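Local coordinates for protein antigen TpF1 (Treponema pallidum, PDB 2FJC) that binds ferric iron as a mini-ferritin of the Dps family, probably oxidising ferrous iron, and may also play a structural role in the outer membrane, at residues B[21-26]-B[84-89]; B[112-117]-B[138-143]. One frame throughout, in Å; residues are numbered along the deposited sequence.

Contact 1 of 2, residues B[21-26]-B[84-89]; sequences HVADLG and LALSGI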
loop_
_atom_site.group_PDB
_atom_site.type_symbol
_atom_site.label_atom_id
_atom_site.label_comp_id
_atom_site.label_asym_id
_atom_site.label_seq_id
_atom_site.Cartn_x
_atom_site.Cartn_y
_atom_site.Cartn_z
ATOM N N HIS B 21 32.839 15.216 -8.956
ATOM C CA HIS B 21 31.388 15.088 -9.067
ATOM C C HIS B 21 30.733 15.245 -7.701
ATOM O O HIS B 21 29.731 15.941 -7.563
ATOM C CB HIS B 21 31.002 13.732 -9.653
ATOM C CG HIS B 21 31.517 13.508 -11.036
ATOM N ND1 HIS B 21 31.741 14.543 -11.913
ATOM C CD2 HIS B 21 31.796 12.371 -11.711
ATOM C CE1 HIS B 21 32.132 14.052 -13.075
ATOM N NE2 HIS B 21 32.172 12.738 -12.981
ATOM N N VAL B 22 31.306 14.594 -6.694
ATOM C CA VAL B 22 30.772 14.678 -5.346
ATOM C C VAL B 22 30.749 16.135 -4.900
ATOM O O VAL B 22 29.750 16.621 -4.367
ATOM C CB VAL B 22 31.622 13.854 -4.360
ATOM C CG1 VAL B 22 31.176 14.122 -2.942
ATOM C CG2 VAL B 22 31.490 12.377 -4.688
ATOM N N ALA B 23 31.854 16.828 -5.133
ATOM C CA ALA B 23 31.966 18.221 -4.767
ATOM C C ALA B 23 30.924 19.076 -5.494
ATOM O O ALA B 23 30.248 19.891 -4.875
ATOM C CB ALA B 23 33.365 18.724 -5.074
ATOM N N ASP B 24 30.791 18.886 -6.801
ATOM C CA ASP B 24 29.833 19.657 -7.577
ATOM C C ASP B 24 28.407 19.356 -7.152
ATOM O O ASP B 24 27.591 20.270 -7.034
ATOM C CB ASP B 24 29.998 19.387 -9.081
ATOM C CG ASP B 24 31.268 20.017 -9.663
ATOM O OD1 ASP B 24 31.814 20.963 -9.057
ATOM O OD2 ASP B 24 31.717 19.582 -10.741
ATOM N N LEU B 25 28.104 18.080 -6.927
ATOM C CA LEU B 25 26.772 17.673 -6.499
ATOM C C LEU B 25 26.475 18.298 -5.142
ATOM O O LEU B 25 25.374 18.803 -4.913
ATOM C CB LEU B 25 26.678 16.146 -6.393
ATOM C CG LEU B 25 26.064 15.340 -7.547
ATOM C CD1 LEU B 25 25.824 16.196 -8.775
ATOM C CD2 LEU B 25 26.985 14.183 -7.873
ATOM N N GLY B 26 27.465 18.264 -4.253
ATOM C CA GLY B 26 27.290 18.837 -2.930
ATOM C C GLY B 26 26.933 20.307 -3.025
ATOM O O GLY B 26 25.997 20.778 -2.377
ATOM N N LEU B 84 34.115 23.251 -1.729
ATOM C CA LEU B 84 34.362 24.577 -2.282
ATOM C C LEU B 84 35.703 24.615 -2.998
ATOM O O LEU B 84 35.881 25.376 -3.951
ATOM C CB LEU B 84 34.336 25.639 -1.181
ATOM C CG LEU B 84 32.945 25.936 -0.618
ATOM C CD1 LEU B 84 33.031 27.013 0.445
ATOM C CD2 LEU B 84 32.026 26.373 -1.744
ATOM N N ALA B 85 36.635 23.783 -2.552
ATOM C CA ALA B 85 37.952 23.730 -3.170
ATOM C C ALA B 85 37.972 22.930 -4.476
ATOM O O ALA B 85 38.769 23.212 -5.368
ATOM C CB ALA B 85 38.956 23.136 -2.189
ATOM N N LEU B 86 37.095 21.936 -4.595
ATOM C CA LEU B 86 37.062 21.089 -5.780
ATOM C C LEU B 86 35.991 21.444 -6.798
ATOM O O LEU B 86 36.151 21.202 -7.998
ATOM C CB LEU B 86 36.851 19.636 -5.359
ATOM C CG LEU B 86 37.901 19.007 -4.450
ATOM C CD1 LEU B 86 37.363 17.709 -3.845
ATOM C CD2 LEU B 86 39.172 18.762 -5.257
ATOM N N SER B 87 34.895 22.010 -6.321
ATOM C CA SER B 87 33.775 22.331 -7.189
ATOM C C SER B 87 33.999 23.350 -8.293
ATOM O O SER B 87 34.650 24.373 -8.095
ATOM C CB SER B 87 32.580 22.783 -6.351
ATOM O OG SER B 87 31.438 22.957 -7.168
ATOM N N GLY B 88 33.432 23.052 -9.458
ATOM C CA GLY B 88 33.521 23.944 -10.589
ATOM C C GLY B 88 32.203 24.688 -10.705
ATOM O O GLY B 88 31.959 25.395 -11.682
ATOM N N ILE B 89 31.342 24.521 -9.707
ATOM C CA ILE B 89 30.052 25.190 -9.701
ATOM C C ILE B 89 30.055 26.341 -8.703
ATOM O O ILE B 89 30.386 26.174 -7.524
ATOM C CB ILE B 89 28.910 24.217 -9.343
ATOM C CG1 ILE B 89 28.737 23.187 -10.460
ATOM C CG2 ILE B 89 27.615 24.983 -9.146
ATOM C CD1 ILE B 89 27.642 22.189 -10.203
#
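Asp24 of helix 8-38 reaches the turn that follows helix 80-86 and meets Ser87, Gly88 and Ile89 along its whole side chain. At its base, Asp24 CB packs against Ile89 CD1 at 3.8 Å. Chi1 of -72° sets CG beside the backbone N and anti to the carbonyl carbon, and the carboxylate beyond it has its OD1 turned to the turn. That oxygen is gripped twice: Ser87 OG donates to the anti lone pair of Asp24 OD1 at 2.8 Å, while Gly88 N reaches the syn lone pair of Asp24 OD1 at 2.7 Å with an N-H...O angle of 155°. The other oxygen, OD2, is hydrogen-bonded to Tyr112 OH on helix 99-127, which pairs both carboxylate oxygens and fixes the rotation of the group. Ser87 OG also accepts from Ile89 N at 3.0 Å, joining the hydroxyl to both the turn and the helix. One residue before Asp24, Ala23 CB touches Leu86 CB at 3.6 Å. Ser87 OG and Ile89 N form an ST turn; the bonds to Asp24 hold this turn, just past the short helix that Dps proteins carry between their second and third bundle helices, against the first bundle helix, 8-38.

Contact 2 of 2, residues B[112-117]-B[138-143]; sequences YLSTRF and DILRTL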
loop_
_atom_site.group_PDB
_atom_site.type_symbol
_atom_site.label_atom_id
_atom_site.label_comp_id
_atom_site.label_asym_id
_atom_site.label_seq_id
_atom_site.Cartn_x
_atom_site.Cartn_y
_atom_site.Cartn_z
ATOM N N TYR B 112 26.494 21.712 -17.313
ATOM C CA TYR B 112 27.890 21.637 -16.932
ATOM C C TYR B 112 28.158 20.246 -16.357
ATOM O O TYR B 112 29.142 19.610 -16.724
ATOM C CB TYR B 112 28.239 22.725 -15.909
ATOM C CG TYR B 112 29.476 22.433 -15.090
ATOM C CD1 TYR B 112 29.400 21.668 -13.925
ATOM C CD2 TYR B 112 30.728 22.914 -15.480
ATOM C CE1 TYR B 112 30.536 21.388 -13.167
ATOM C CE2 TYR B 112 31.874 22.638 -14.727
ATOM C CZ TYR B 112 31.766 21.872 -13.572
ATOM O OH TYR B 112 32.885 21.563 -12.827
ATOM N N LEU B 113 27.285 19.772 -15.468
ATOM C CA LEU B 113 27.456 18.436 -14.888
ATOM C C LEU B 113 27.417 17.370 -15.970
ATOM O O LEU B 113 28.192 16.419 -15.948
ATOM C CB LEU B 113 26.362 18.119 -13.861
ATOM C CG LEU B 113 26.525 18.694 -12.454
ATOM C CD1 LEU B 113 25.339 18.300 -11.601
ATOM C CD2 LEU B 113 27.815 18.177 -11.847
ATOM N N SER B 114 26.503 17.534 -16.916
ATOM C CA SER B 114 26.356 16.583 -17.998
ATOM C C SER B 114 27.650 16.405 -18.794
ATOM O O SER B 114 28.058 15.278 -19.066
ATOM C CB SER B 114 25.232 17.024 -18.927
ATOM O OG SER B 114 24.966 16.041 -19.915
ATOM N N THR B 115 28.301 17.504 -19.170
ATOM C CA THR B 115 29.533 17.378 -19.926
ATOM C C THR B 115 30.624 16.756 -19.036
ATOM O O THR B 115 31.425 15.943 -19.497
ATOM C CB THR B 115 30.005 18.745 -20.488
ATOM O OG1 THR B 115 30.412 19.595 -19.414
ATOM C CG2 THR B 115 28.882 19.424 -21.252
ATOM N N ARG B 116 30.644 17.120 -17.760
ATOM C CA ARG B 116 31.641 16.555 -16.867
ATOM C C ARG B 116 31.405 15.058 -16.657
ATOM O O ARG B 116 32.346 14.270 -16.679
ATOM C CB ARG B 116 31.655 17.293 -15.526
ATOM C CG ARG B 116 32.103 18.741 -15.674
ATOM C CD ARG B 116 33.158 19.106 -14.645
ATOM N NE ARG B 116 34.349 18.270 -14.763
ATOM C CZ ARG B 116 35.151 18.260 -15.824
ATOM N NH1 ARG B 116 36.213 17.464 -15.847
ATOM N NH2 ARG B 116 34.895 19.053 -16.858
ATOM N N PHE B 117 30.150 14.665 -16.473
ATOM C CA PHE B 117 29.824 13.256 -16.278
ATOM C C PHE B 117 30.135 12.444 -17.525
ATOM O O PHE B 117 30.578 11.303 -17.433
ATOM C CB PHE B 117 28.348 13.067 -15.918
ATOM C CG PHE B 117 28.023 13.370 -14.479
ATOM C CD1 PHE B 117 28.731 12.771 -13.449
ATOM C CD2 PHE B 117 26.990 14.235 -14.153
ATOM C CE1 PHE B 117 28.414 13.028 -12.119
ATOM C CE2 PHE B 117 26.668 14.495 -12.827
ATOM C CZ PHE B 117 27.384 13.889 -11.809
ATOM N N ASP B 138 23.390 6.316 -15.771
ATOM C CA ASP B 138 22.054 6.436 -15.191
ATOM C C ASP B 138 21.796 7.887 -14.805
ATOM O O ASP B 138 20.712 8.421 -15.021
ATOM C CB ASP B 138 21.898 5.554 -13.948
ATOM C CG ASP B 138 21.698 4.079 -14.288
ATOM O OD1 ASP B 138 21.430 3.765 -15.471
ATOM O OD2 ASP B 138 21.797 3.236 -13.360
ATOM N N ILE B 139 22.803 8.511 -14.212
ATOM C CA ILE B 139 22.713 9.897 -13.799
ATOM C C ILE B 139 22.603 10.781 -15.041
ATOM O O ILE B 139 21.821 11.722 -15.074
ATOM C CB ILE B 139 23.948 10.281 -12.982
ATOM C CG1 ILE B 139 23.938 9.504 -11.661
ATOM C CG2 ILE B 139 23.975 11.776 -12.751
ATOM C CD1 ILE B 139 25.224 9.647 -10.837
ATOM N N LEU B 140 23.387 10.460 -16.061
ATOM C CA LEU B 140 23.371 11.192 -17.314
ATOM C C LEU B 140 21.959 11.145 -17.921
ATOM O O LEU B 140 21.489 12.124 -18.505
ATOM C CB LEU B 140 24.371 10.557 -18.280
ATOM C CG LEU B 140 25.560 11.317 -18.873
ATOM C CD1 LEU B 140 25.886 12.589 -18.106
ATOM C CD2 LEU B 140 26.743 10.356 -18.892
ATOM N N ARG B 141 21.282 10.012 -17.784
ATOM C CA ARG B 141 19.944 9.883 -18.330
ATOM C C ARG B 141 18.972 10.822 -17.631
ATOM O O ARG B 141 18.202 11.507 -18.299
ATOM C CB ARG B 141 19.430 8.446 -18.227
ATOM C CG ARG B 141 18.092 8.252 -18.939
ATOM C CD ARG B 141 17.511 6.843 -18.781
ATOM N NE ARG B 141 18.509 5.795 -18.999
ATOM C CZ ARG B 141 18.211 4.522 -19.255
ATOM N NH1 ARG B 141 16.941 4.138 -19.331
ATOM N NH2 ARG B 141 19.183 3.631 -19.423
ATOM N N THR B 142 19.003 10.876 -16.299
ATOM C CA THR B 142 18.080 11.763 -15.604
ATOM C C THR B 142 18.431 13.235 -15.868
ATOM O O THR B 142 17.539 14.087 -15.935
ATOM C CB THR B 142 18.035 11.492 -14.074
ATOM O OG1 THR B 142 19.249 11.939 -13.469
ATOM C CG2 THR B 142 17.858 10.013 -13.798
ATOM N N LEU B 143 19.717 13.542 -16.027
ATOM C CA LEU B 143 20.121 14.916 -16.315
ATOM C C LEU B 143 19.602 15.323 -17.689
ATOM O O LEU B 143 19.103 16.423 -17.871
ATOM C CB LEU B 143 21.641 15.066 -16.301
ATOM C CG LEU B 143 22.318 15.289 -14.953
ATOM C CD1 LEU B 143 23.812 15.300 -15.158
ATOM C CD2 LEU B 143 21.860 16.599 -14.339
HETATM O O HOH W 1 22.492 14.300 -20.460
#
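Ile139, the first residue of 138-143 to touch segment 112-117, lays its CG2 over one face of the Phe117 ring, 4.2 Å from the ring centroid and displaced toward the rim at CE2. The two side chains cross at about a right angle, and the approach is a CH-pi contact. Next comes Leu140, whose CD1 lies 3.3 Å from Phe117 CB and also approaches Ser114 O. Its carbonyl has a polar link as well: a water donates to Leu140 O and hydrogen-bonds Ser114 OG, bridging the two helices. Leu143 closes the series. Its CG stands beside the backbone N (chi1 -84°), and Leu143 CD1 meets the edge of the Phe117 ring, 3.5 Å from Phe117 CD2. Leu113 CB lies 4.0 Å from Leu143 CD1. The axes of the two segments come within 10.0 Å, at 153° between their N-to-C directions, as antiparallel neighbours in a four-helix bundle. Helix 44-71 covers Phe117 and Ile139 through Ile65, helix 8-38 covers Leu113, and Leu140 also packs on Val131 of a neighbouring subunit.

Both contacts involve the ferritin-like four-helix bundle, but at different depths. Contact 2 is buried and joins two long bundle helices, 99-127 and 130-154, almost entirely through apolar side chains, with a bridging water as its polar link. Contact 1 is only partly buried: it fastens the turn after the short helix 80-86 to the outside of helix 8-38, and two hydrogen bonds to one carboxylate oxygen are its polar part, beside a small apolar contact. Their centres lie about 14 Å apart, yet segments 21-26 and 112-117 touch each other, His21 packing on Phe117 and Leu25 on Leu113, so the two contacts lie in a row from the outer turn to the bundle interior.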